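Local coordinates for GST N-terminal domain-containing protein (Pseudomonas syringae pv. tomato, PDB 3IC8), which is of unknown function but, as a glutathione S-transferase-like protein with a thioredoxin-type N-terminal domain, may bind glutathione or a related thiol, at residues 5-10 with 229-234; 15-20 with 64-69; 42-45 with 50-53; 81-84 with 90-93; 286-291 with 296-301. All coordinates share one frame; numbering follows the deposited sequence.

Contacts 2 and 3 lie within the thioredoxin-like N-terminal domain, contact 1 adds a late helix to it, contact 4 marks the passage into helix 88-110, and contact 5 belongs to a late hairpin. Along the chain, contact 3 is nested inside the loop closed by contact 2, and contacts 2, 3 and 4 all lie within the long loop closed by contact 1; contact 5 follows later. Centres of contacts 1 and 3 are about 10 Å apart, and those of contacts 3 and 5 about 12 Å. Contact 4 lies about 28 Å from contact 1, on the opposite side of the chain's centre. Helix 228-237 packs on the mixed sheet, and hairpin 284-300 extends it.

Contact 1: residues 5-10 with 229-234; sequences ILHHYP and AAAIEI
Ile5 meets Ile234 methyl to methyl, and beside them the CB of Ala231 meets the ring of His7. Ile5 stretches away from the strand (CG1 anti to its own carbonyl carbon, chi1 -61°, then extended), so that its CD1 methyl comes to 4.2 Å from CD1 of Ile234. The same Ile5 CD1 is 4.8 Å from CB of Ala231, more loosely placed. Ala231 is three residues before Ile234, on the same side of helix 228-237, and its methyl CB lies 4.0 Å from CE1 of His7, meeting the imidazole obliquely. Contact across the two segments is thus purely van der Waals. The polar link runs through a third residue: His7 NE2 hydrogen-bonds to Gln57 OE1, and the side-chain NE2 of Gln57 bonds to the carbonyl oxygen of Ala231, which holds the His7 ring in place and ties it to the helix. Side chains alternate along the strand: Ile5 and His7 look to helix 228-237, while Leu6 and His8 pack toward helix 16-25. A strand with helices on both faces is consistent with the thioredoxin-like fold; helix 228-237, from late in the chain, joins helix 41-47 on this face.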
# COMPACT_ATOMS: atom_id res chain seq x y z
N ILE A 5 -12.46 20.55 18.97
CA ILE A 5 -13.57 20.67 18.07
C ILE A 5 -13.17 21.35 16.79
O ILE A 5 -12.64 22.41 16.80
CB ILE A 5 -14.71 21.43 18.72
CG1 ILE A 5 -15.20 20.70 19.95
CG2 ILE A 5 -15.81 21.57 17.79
CD1 ILE A 5 -16.22 21.43 20.73
N LEU A 6 -13.42 20.72 15.67
CA LEU A 6 -13.17 21.36 14.41
C LEU A 6 -14.46 21.74 13.71
O LEU A 6 -15.33 20.94 13.50
CB LEU A 6 -12.32 20.47 13.53
CG LEU A 6 -11.76 21.10 12.27
CD1 LEU A 6 -10.66 22.02 12.65
CD2 LEU A 6 -11.28 20.07 11.34
N HIS A 7 -14.57 23.01 13.35
CA HIS A 7 -15.67 23.51 12.59
C HIS A 7 -15.19 23.63 11.16
O HIS A 7 -14.31 24.39 10.86
CB HIS A 7 -16.03 24.90 13.09
CG HIS A 7 -16.56 24.92 14.48
ND1 HIS A 7 -17.89 25.03 14.76
CD2 HIS A 7 -15.93 24.88 15.67
CE1 HIS A 7 -18.07 25.04 16.06
NE2 HIS A 7 -16.90 24.94 16.64
N HIS A 8 -15.78 22.86 10.26
CA HIS A 8 -15.31 22.82 8.90
C HIS A 8 -16.35 22.37 7.91
O HIS A 8 -17.39 21.93 8.27
CB HIS A 8 -14.09 21.95 8.78
CG HIS A 8 -14.36 20.51 8.93
ND1 HIS A 8 -14.99 19.99 10.03
CD2 HIS A 8 -14.08 19.46 8.14
CE1 HIS A 8 -15.10 18.69 9.90
NE2 HIS A 8 -14.54 18.34 8.77
N TYR A 9 -16.03 22.49 6.65
CA TYR A 9 -16.91 21.96 5.66
C TYR A 9 -16.22 20.74 5.16
O TYR A 9 -15.19 20.81 4.58
CB TYR A 9 -17.12 22.98 4.57
CG TYR A 9 -18.26 22.69 3.64
CD1 TYR A 9 -19.56 22.86 4.03
CD2 TYR A 9 -18.02 22.24 2.38
CE1 TYR A 9 -20.57 22.59 3.19
CE2 TYR A 9 -19.02 21.97 1.55
CZ TYR A 9 -20.29 22.14 1.95
OH TYR A 9 -21.26 21.86 1.08
N PRO A 10 -16.84 19.61 5.39
CA PRO A 10 -16.23 18.31 5.23
C PRO A 10 -15.78 17.93 3.84
O PRO A 10 -14.83 17.23 3.70
CB PRO A 10 -17.31 17.39 5.73
CG PRO A 10 -17.98 18.17 6.70
CD PRO A 10 -18.05 19.53 6.19
N ALA A 229 -25.06 23.47 17.55
CA ALA A 229 -25.70 23.89 18.77
C ALA A 229 -25.03 23.32 20.00
O ALA A 229 -24.90 23.98 20.99
CB ALA A 229 -27.14 23.53 18.74
N ALA A 230 -24.62 22.07 19.92
CA ALA A 230 -23.96 21.43 21.03
C ALA A 230 -22.65 22.12 21.31
O ALA A 230 -22.22 22.23 22.42
CB ALA A 230 -23.75 20.01 20.75
N ALA A 231 -22.01 22.57 20.26
CA ALA A 231 -20.77 23.29 20.36
C ALA A 231 -20.92 24.61 21.05
O ALA A 231 -20.08 25.00 21.80
CB ALA A 231 -20.21 23.45 19.01
N ILE A 232 -21.98 25.33 20.78
CA ILE A 232 -22.21 26.54 21.50
C ILE A 232 -22.40 26.25 22.98
O ILE A 232 -21.87 26.94 23.81
CB ILE A 232 -23.42 27.25 20.98
CG1 ILE A 232 -23.12 27.81 19.62
CG2 ILE A 232 -23.78 28.35 21.86
CD1 ILE A 232 -24.26 28.32 18.92
N GLU A 233 -23.12 25.21 23.32
CA GLU A 233 -23.34 24.91 24.71
C GLU A 233 -22.06 24.60 25.41
O GLU A 233 -21.87 24.96 26.54
CB GLU A 233 -24.32 23.77 24.90
CG GLU A 233 -25.71 24.05 24.44
CD GLU A 233 -26.37 25.21 25.14
OE1 GLU A 233 -26.50 25.17 26.36
OE2 GLU A 233 -26.79 26.14 24.45
N ILE A 234 -21.17 23.91 24.73
CA ILE A 234 -19.94 23.53 25.33
C ILE A 234 -19.18 24.75 25.70
O ILE A 234 -18.56 24.80 26.73
CB ILE A 234 -19.11 22.65 24.42
CG1 ILE A 234 -19.56 21.21 24.57
CG2 ILE A 234 -17.66 22.78 24.75
CD1 ILE A 234 -19.33 20.42 23.38

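Contact 2: residues 15-20 with 64-69; sequences AEKARL and CDTALM
In this thioredoxin-like domain the first helix, 16-25, packs beside helix 66-76, and Ala18 and Met69 make the closest apolar meeting between them. The selenomethionine at 69 runs out extended, CG anti to the backbone N (chi1 -175°), until its chain bends at the selenium and brings CE to 3.7 Å from CB of Ala18. That CE methyl also sits 3.5 Å from the carbonyl O of Ala18. One turn back from Met69, the backbones come nearest at Ala18 and Thr66. Lys17 reaches toward the same threonine, but NZ stops 3.7 Å from Thr66 OG1, too far for a bond; the ammonium is instead salt-bridged to Asp99 on helix 88-110. Asp65 caps the start of helix 66-76 with a weak bond from Ala67 N to OD2 of Asp65 (3.2 Å). The acidic residue followed by a hydroxyl one, with positive phi at Asp65 (93°), resembles the pair that in glutathione transferases receives the gamma-glutamyl end of glutathione. Around the contact, Pro54 touches Ala18 and Ala15, Leu6 of strand 4-8 lies against Met69, and helix 180-193 packs on Lys17 and Leu20.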
# COMPACT_ATOMS: atom_id res chain seq x y z
N ALA A 15 -10.27 22.66 3.24
CA ALA A 15 -10.19 22.28 4.61
C ALA A 15 -9.42 21.01 4.86
O ALA A 15 -9.41 20.52 5.95
CB ALA A 15 -11.55 22.15 5.16
N GLU A 16 -8.81 20.45 3.84
CA GLU A 16 -8.05 19.23 3.96
C GLU A 16 -6.81 19.32 4.82
O GLU A 16 -6.49 18.41 5.51
CB GLU A 16 -7.76 18.64 2.60
CG GLU A 16 -7.14 17.31 2.61
CD GLU A 16 -8.06 16.19 3.01
OE1 GLU A 16 -7.56 15.08 3.09
OE2 GLU A 16 -9.25 16.40 3.24
N LYS A 17 -6.11 20.42 4.75
CA LYS A 17 -4.88 20.52 5.48
C LYS A 17 -5.15 20.37 6.96
O LYS A 17 -4.45 19.67 7.61
CB LYS A 17 -4.18 21.84 5.17
CG LYS A 17 -3.15 22.26 6.19
CD LYS A 17 -2.04 23.08 5.61
CE LYS A 17 -2.28 24.55 5.75
NZ LYS A 17 -1.18 25.21 6.43
N ALA A 18 -6.18 20.99 7.49
CA ALA A 18 -6.49 20.91 8.90
C ALA A 18 -6.83 19.52 9.38
O ALA A 18 -6.50 19.14 10.46
CB ALA A 18 -7.57 21.82 9.23
N ARG A 19 -7.53 18.77 8.55
CA ARG A 19 -7.86 17.41 8.79
C ARG A 19 -6.64 16.51 8.88
O ARG A 19 -6.58 15.62 9.69
CB ARG A 19 -8.77 16.96 7.67
CG ARG A 19 -10.13 16.59 8.08
CD ARG A 19 -11.25 17.25 7.32
NE ARG A 19 -11.06 17.37 5.89
CZ ARG A 19 -11.77 18.17 5.11
NH1 ARG A 19 -12.71 18.91 5.61
NH2 ARG A 19 -11.54 18.24 3.85
N LEU A 20 -5.69 16.72 8.00
CA LEU A 20 -4.43 16.02 8.01
C LEU A 20 -3.67 16.36 9.25
O LEU A 20 -2.99 15.54 9.78
CB LEU A 20 -3.62 16.27 6.76
CG LEU A 20 -4.22 15.71 5.49
CD1 LEU A 20 -3.68 16.34 4.28
CD2 LEU A 20 -4.13 14.25 5.40
N CYS A 64 -8.49 30.76 15.41
CA CYS A 64 -8.71 31.17 14.05
C CYS A 64 -7.43 31.10 13.28
O CYS A 64 -6.43 31.52 13.75
CB CYS A 64 -9.16 32.62 14.01
SG CYS A 64 -10.68 32.96 14.79
N ASP A 65 -7.48 30.54 12.10
CA ASP A 65 -6.33 30.48 11.24
C ASP A 65 -5.60 29.20 11.47
O ASP A 65 -5.24 28.88 12.57
CB ASP A 65 -5.40 31.66 11.48
CG ASP A 65 -4.42 31.84 10.36
OD1 ASP A 65 -4.78 32.40 9.34
OD2 ASP A 65 -3.29 31.41 10.48
N THR A 66 -5.39 28.45 10.41
CA THR A 66 -4.76 27.16 10.55
C THR A 66 -3.35 27.24 11.05
O THR A 66 -2.88 26.35 11.68
CB THR A 66 -4.85 26.29 9.30
OG1 THR A 66 -4.02 26.81 8.28
CG2 THR A 66 -6.23 26.26 8.84
N ALA A 67 -2.67 28.31 10.76
CA ALA A 67 -1.32 28.42 11.21
C ALA A 67 -1.23 28.44 12.72
O ALA A 67 -0.36 27.88 13.30
CB ALA A 67 -0.69 29.61 10.63
N LEU A 68 -2.15 29.15 13.33
CA LEU A 68 -2.31 29.19 14.76
C LEU A 68 -2.75 27.88 15.35
O LEU A 68 -2.38 27.52 16.42
CB LEU A 68 -3.28 30.29 15.15
CG LEU A 68 -3.30 30.64 16.61
CD1 LEU A 68 -2.09 31.38 16.96
CD2 LEU A 68 -4.49 31.42 16.94
N MSE A 69 -3.59 27.18 14.61
CA MSE A 69 -4.16 25.95 15.03
C MSE A 69 -3.08 24.94 15.26
O MSE A 69 -3.14 24.15 16.17
CB MSE A 69 -5.13 25.46 13.97
CG MSE A 69 -5.89 24.24 14.33
SE MSE A 69 -6.94 23.49 12.89
CE MSE A 69 -6.03 21.88 12.63

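Contact 3: residues 42-45 with 50-53; sequences DLTA and YRKT
Leu43 and Thr44 on helix 41-47 close over the loop 50-53 that leads into strand 55-58, the helix-to-strand connection of a thioredoxin-like domain. The short return of the chain makes this a local contact, built by two methyls against backbone and aliphatic chain, without a direct hydrogen bond.

Leu43 does the filling. With CG anti to its backbone N (chi1 -155°), it drops CD1 into the bend of the loop, where that one methyl meets backbone as well as side chains. It lies 3.5 Å from the O of Tyr50. CA of Arg51 is 4.0 Å from the same Leu43 CD1, and CG2 of Thr53 borders it a little farther off. The other tightly placed methyl is Thr44 CG2, which lies across the arginine chain and comes to 3.7 Å from CG of Arg51.

Hydrogen bonds come from outside the two segments and keep both sides in position. Thr44 OG1 turns back along its helix to bond the carbonyl O of Lys40, which leaves CG2 facing the arginine. Tyr50 O, beside the leucine methyl, accepts a bond from OG1 of Thr47, and Arg51 N is held by OE1 of Glu270, so the loop backbone is gripped at two successive residues. Asp42, two residues before Thr44, makes a salt bridge to Arg292 and a hydrogen bond to Ser228 OG.

One flat group takes part as well. Arg51 bends at chi3, and its guanidinium presents its edge to Thr44, with NH1 of Arg51 3.8 Å from CG2 of Thr44, in plane.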
# COMPACT_ATOMS: atom_id res chain seq x y z
N ASP A 42 -24.32 30.14 14.03
CA ASP A 42 -23.70 29.33 15.05
C ASP A 42 -22.19 29.49 15.04
O ASP A 42 -21.57 29.44 16.07
CB ASP A 42 -24.12 27.87 14.95
CG ASP A 42 -25.60 27.69 15.16
OD1 ASP A 42 -26.30 28.70 15.15
OD2 ASP A 42 -26.06 26.56 15.34
N LEU A 43 -21.59 29.65 13.88
CA LEU A 43 -20.18 29.93 13.83
C LEU A 43 -19.77 31.28 14.39
O LEU A 43 -18.91 31.35 15.22
CB LEU A 43 -19.73 29.83 12.40
CG LEU A 43 -18.30 29.52 12.04
CD1 LEU A 43 -17.67 30.70 11.47
CD2 LEU A 43 -17.51 29.00 13.17
N THR A 44 -20.43 32.34 13.97
CA THR A 44 -20.13 33.67 14.47
C THR A 44 -20.53 33.89 15.90
O THR A 44 -20.08 34.79 16.54
CB THR A 44 -20.75 34.74 13.64
OG1 THR A 44 -22.13 34.47 13.49
CG2 THR A 44 -20.13 34.76 12.29
N ALA A 45 -21.36 33.00 16.40
CA ALA A 45 -21.69 33.01 17.79
C ALA A 45 -20.46 32.76 18.61
O ALA A 45 -20.31 33.37 19.63
CB ALA A 45 -22.69 31.96 18.07
N TYR A 50 -15.62 36.26 12.45
CA TYR A 50 -14.63 35.74 11.57
C TYR A 50 -15.23 34.49 10.98
O TYR A 50 -15.75 33.67 11.68
CB TYR A 50 -13.38 35.38 12.35
CG TYR A 50 -12.26 34.82 11.53
CD1 TYR A 50 -11.43 35.64 10.82
CD2 TYR A 50 -12.02 33.47 11.49
CE1 TYR A 50 -10.43 35.15 10.10
CE2 TYR A 50 -11.01 32.97 10.77
CZ TYR A 50 -10.21 33.82 10.07
OH TYR A 50 -9.18 33.31 9.32
N ARG A 51 -15.19 34.36 9.67
CA ARG A 51 -15.80 33.22 9.06
C ARG A 51 -14.94 32.36 8.18
O ARG A 51 -15.45 31.60 7.42
CB ARG A 51 -17.06 33.61 8.32
CG ARG A 51 -18.12 34.08 9.24
CD ARG A 51 -19.41 34.15 8.55
NE ARG A 51 -19.45 35.24 7.60
CZ ARG A 51 -19.86 36.45 7.89
NH1 ARG A 51 -20.27 36.76 9.10
NH2 ARG A 51 -19.87 37.36 6.95
N LYS A 52 -13.64 32.48 8.28
CA LYS A 52 -12.81 31.61 7.50
C LYS A 52 -12.49 30.38 8.32
O LYS A 52 -12.03 30.47 9.42
CB LYS A 52 -11.55 32.31 7.08
CG LYS A 52 -10.97 31.76 5.83
CD LYS A 52 -9.65 31.08 6.09
CE LYS A 52 -8.52 31.86 5.51
NZ LYS A 52 -7.98 31.21 4.30
N THR A 53 -12.74 29.22 7.76
CA THR A 53 -12.64 28.00 8.47
C THR A 53 -11.70 27.19 7.65
O THR A 53 -11.45 27.55 6.55
CB THR A 53 -13.98 27.32 8.54
OG1 THR A 53 -14.53 27.24 7.24
CG2 THR A 53 -14.89 28.13 9.36

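Contact 4: residues 81-84 with 90-93; sequences AFYP and AVAG
Val91 is the wedge, pushing into the angle formed by Phe82, Tyr83 and Pro84 at the tight end of the contact. Its two methyls divide the work. CG1, anti to the valine's backbone N (chi1 164°), rests 3.9 Å from the carbonyl O of Phe82 and 4.1 Å from CD2 of Tyr83, approaching the ring obliquely. CG2 takes the other side, 4.2 Å from CD of Pro84. Farther along, packing slackens: CE2 of Tyr83 stands 4.4 Å from CB of Ala92, and beyond that Ala90 and Gly93 lie on the exposed side of the helix. The aromatic pair splits in direction, since Phe82 leads away from helix 88-110 into the interior, where its ring meets that of Phe24, whereas Tyr83 stays alongside and makes a cation-pi contact with Arg71. The loop's own backbone is held by one carboxylate, Glu74, whose OE2 bonds to Phe82 N and OE1 to Tyr83 N. As in other glutathione transferases, this linker leads from the thioredoxin-like domain into the first long helix of the helical domain. Helix 66-76 lies behind Phe82 and Tyr83, and Ile180 of helix 180-193 packs on Phe82, Tyr83 and Val91.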
# COMPACT_ATOMS: atom_id res chain seq x y z
N ALA A 81 5.97 16.21 16.34
CA ALA A 81 5.99 17.64 16.31
C ALA A 81 5.85 18.25 14.95
O ALA A 81 6.49 17.86 14.01
CB ALA A 81 7.21 18.16 16.97
N PHE A 82 4.99 19.24 14.89
CA PHE A 82 4.90 20.14 13.78
C PHE A 82 6.15 20.95 13.62
O PHE A 82 6.54 21.22 12.53
CB PHE A 82 3.72 21.08 13.95
CG PHE A 82 2.42 20.48 13.60
CD1 PHE A 82 2.28 19.71 12.51
CD2 PHE A 82 1.34 20.68 14.39
CE1 PHE A 82 1.10 19.18 12.22
CE2 PHE A 82 0.19 20.15 14.08
CZ PHE A 82 0.07 19.40 13.02
N TYR A 83 6.80 21.33 14.70
CA TYR A 83 8.03 22.09 14.57
C TYR A 83 9.20 21.47 15.26
O TYR A 83 9.46 21.76 16.39
CB TYR A 83 7.84 23.46 15.15
CG TYR A 83 6.67 24.18 14.61
CD1 TYR A 83 5.45 24.06 15.20
CD2 TYR A 83 6.78 24.98 13.51
CE1 TYR A 83 4.41 24.69 14.72
CE2 TYR A 83 5.72 25.62 13.03
CZ TYR A 83 4.54 25.47 13.64
OH TYR A 83 3.45 26.10 13.18
N PRO A 84 9.94 20.66 14.56
CA PRO A 84 11.02 19.88 15.14
C PRO A 84 12.13 20.72 15.74
O PRO A 84 12.48 21.72 15.15
CB PRO A 84 11.56 19.16 13.92
CG PRO A 84 10.57 19.23 12.98
CD PRO A 84 9.87 20.45 13.13
N ALA A 90 13.06 27.63 10.12
CA ALA A 90 13.11 27.17 8.76
C ALA A 90 11.82 26.51 8.30
O ALA A 90 11.38 26.73 7.21
CB ALA A 90 14.25 26.24 8.59
N VAL A 91 11.24 25.71 9.17
CA VAL A 91 9.97 25.08 8.92
C VAL A 91 8.81 26.04 8.81
O VAL A 91 8.00 25.93 7.94
CB VAL A 91 9.70 24.01 9.96
CG1 VAL A 91 8.29 23.61 9.99
CG2 VAL A 91 10.51 22.86 9.69
N ALA A 92 8.74 27.00 9.71
CA ALA A 92 7.68 27.94 9.66
C ALA A 92 7.74 28.75 8.39
O ALA A 92 6.73 29.01 7.80
CB ALA A 92 7.73 28.82 10.81
N GLY A 93 8.93 29.15 7.99
CA GLY A 93 9.11 29.89 6.78
C GLY A 93 8.75 29.13 5.54
O GLY A 93 8.09 29.63 4.71

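Contact 5: residues 286-291 with 296-301; sequences LRREDN and VHVHFP
Four backbone hydrogen bonds tie Leu286 and Arg288 to Val298 and Val296 in an antiparallel hairpin. In the Leu286–Val298 pair, Val298 N gives to Leu286 O at 2.7 Å, while the return bond from Leu286 N to Val298 O is 2.9 Å. Next along the ladder, Arg288 N gives to Val296 O at 3.0 Å and Val296 N to Arg288 O at 2.9 Å. Between these lies the non-hydrogen-bonded pair Arg287–His297, where CG of Arg287 sits 3.8 Å from CE1 of His297, at the edge of the ring and near its plane. Arg288 and Val296, paired on the other face, run side by side; chi1 of 51° brings the arginine CG to 3.9 Å from CG1 of Val296. On that face too, CD2 of Leu286 packs 4.2 Å from CB of Val298. The other leucine methyl, CD1 of Leu286, approaches the Phe300 ring obliquely, 4.3 Å from its CE2.

Farther out, the Arg288 guanidinium is fixed by NH1 to the carbonyl O of Ala45, on the helix of contact 3, and by a salt bridge from NH2 to Asp290 OD1. Strand 296-300 pairs with strand 61-63 through the backbone of His297 and His299, and strand 284-290 with strand 272-279 at Arg287, so the hairpin joins the later strands to the thioredoxin-like sheet.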
# COMPACT_ATOMS: atom_id res chain seq x y z
N LEU A 286 -8.69 37.79 22.50
CA LEU A 286 -9.67 38.77 22.68
C LEU A 286 -10.90 38.16 23.32
O LEU A 286 -11.27 37.05 23.02
CB LEU A 286 -9.87 39.46 21.35
CG LEU A 286 -11.13 40.08 20.87
CD1 LEU A 286 -10.96 40.47 19.45
CD2 LEU A 286 -12.17 39.04 21.03
N ARG A 287 -11.47 38.90 24.26
CA ARG A 287 -12.60 38.46 25.05
C ARG A 287 -13.84 39.09 24.50
O ARG A 287 -13.86 40.24 24.23
CB ARG A 287 -12.40 38.86 26.51
CG ARG A 287 -13.47 38.38 27.45
CD ARG A 287 -13.67 39.35 28.60
NE ARG A 287 -14.05 38.69 29.84
CZ ARG A 287 -15.22 38.86 30.45
NH1 ARG A 287 -16.14 39.66 29.95
NH2 ARG A 287 -15.48 38.21 31.56
N ARG A 288 -14.87 38.30 24.29
CA ARG A 288 -16.15 38.82 23.87
C ARG A 288 -17.24 38.02 24.52
O ARG A 288 -17.03 36.91 24.90
CB ARG A 288 -16.29 38.76 22.36
CG ARG A 288 -15.98 37.45 21.77
CD ARG A 288 -16.23 37.44 20.32
NE ARG A 288 -17.63 37.58 20.01
CZ ARG A 288 -18.47 36.57 19.92
NH1 ARG A 288 -18.05 35.35 20.09
NH2 ARG A 288 -19.73 36.79 19.62
N GLU A 289 -18.42 38.60 24.66
CA GLU A 289 -19.52 37.91 25.29
C GLU A 289 -20.65 37.73 24.30
O GLU A 289 -21.06 38.67 23.70
CB GLU A 289 -19.98 38.71 26.50
CG GLU A 289 -21.11 38.10 27.29
CD GLU A 289 -21.27 38.73 28.66
OE1 GLU A 289 -20.74 39.83 28.88
OE2 GLU A 289 -21.93 38.12 29.51
N ASP A 290 -21.10 36.51 24.11
CA ASP A 290 -22.12 36.27 23.11
C ASP A 290 -23.42 35.89 23.77
O ASP A 290 -23.43 35.29 24.80
CB ASP A 290 -21.69 35.19 22.14
CG ASP A 290 -22.66 35.00 21.01
OD1 ASP A 290 -22.66 35.80 20.07
OD2 ASP A 290 -23.44 34.06 21.07
N ASN A 291 -24.52 36.26 23.15
CA ASN A 291 -25.80 36.05 23.77
C ASN A 291 -26.11 34.58 23.99
O ASN A 291 -26.57 34.22 25.04
CB ASN A 291 -26.90 36.69 22.94
CG ASN A 291 -27.10 38.15 23.27
OD1 ASN A 291 -26.73 38.62 24.33
ND2 ASN A 291 -27.71 38.88 22.35
N VAL A 296 -16.30 34.30 25.87
CA VAL A 296 -15.45 33.54 25.01
C VAL A 296 -14.13 34.26 24.73
O VAL A 296 -14.07 35.46 24.68
CB VAL A 296 -16.18 33.31 23.73
CG1 VAL A 296 -15.38 33.71 22.59
CG2 VAL A 296 -16.63 31.93 23.63
N HIS A 297 -13.07 33.49 24.56
CA HIS A 297 -11.79 34.03 24.20
C HIS A 297 -11.49 33.61 22.78
O HIS A 297 -11.58 32.45 22.47
CB HIS A 297 -10.70 33.46 25.08
CG HIS A 297 -10.51 34.18 26.37
ND1 HIS A 297 -11.39 35.11 26.85
CD2 HIS A 297 -9.54 34.08 27.30
CE1 HIS A 297 -10.96 35.56 28.01
NE2 HIS A 297 -9.84 34.96 28.29
N VAL A 298 -11.12 34.56 21.94
CA VAL A 298 -10.79 34.30 20.55
C VAL A 298 -9.34 34.61 20.24
O VAL A 298 -8.85 35.66 20.56
CB VAL A 298 -11.70 35.09 19.65
CG1 VAL A 298 -11.52 34.70 18.23
CG2 VAL A 298 -13.08 34.87 20.03
N HIS A 299 -8.65 33.67 19.64
CA HIS A 299 -7.22 33.79 19.44
C HIS A 299 -6.83 33.98 17.99
O HIS A 299 -7.28 33.27 17.13
CB HIS A 299 -6.50 32.59 19.99
CG HIS A 299 -6.99 32.14 21.31
ND1 HIS A 299 -6.16 31.96 22.39
CD2 HIS A 299 -8.21 31.76 21.72
CE1 HIS A 299 -6.85 31.52 23.41
NE2 HIS A 299 -8.10 31.39 23.03
N PHE A 300 -5.97 34.96 17.76
CA PHE A 300 -5.50 35.31 16.44
C PHE A 300 -4.02 35.40 16.46
O PHE A 300 -3.45 35.79 17.41
CB PHE A 300 -5.99 36.67 16.04
CG PHE A 300 -7.44 36.78 15.92
CD1 PHE A 300 -8.06 36.37 14.80
CD2 PHE A 300 -8.17 37.35 16.91
CE1 PHE A 300 -9.38 36.50 14.69
CE2 PHE A 300 -9.49 37.46 16.79
CZ PHE A 300 -10.09 37.06 15.68
N PRO A 301 -3.39 35.06 15.36
CA PRO A 301 -1.97 35.27 15.18
C PRO A 301 -1.63 36.71 14.88
O PRO A 301 -2.45 37.42 14.41
CB PRO A 301 -1.68 34.41 13.97
CG PRO A 301 -2.91 34.30 13.29
CD PRO A 301 -3.98 34.35 14.23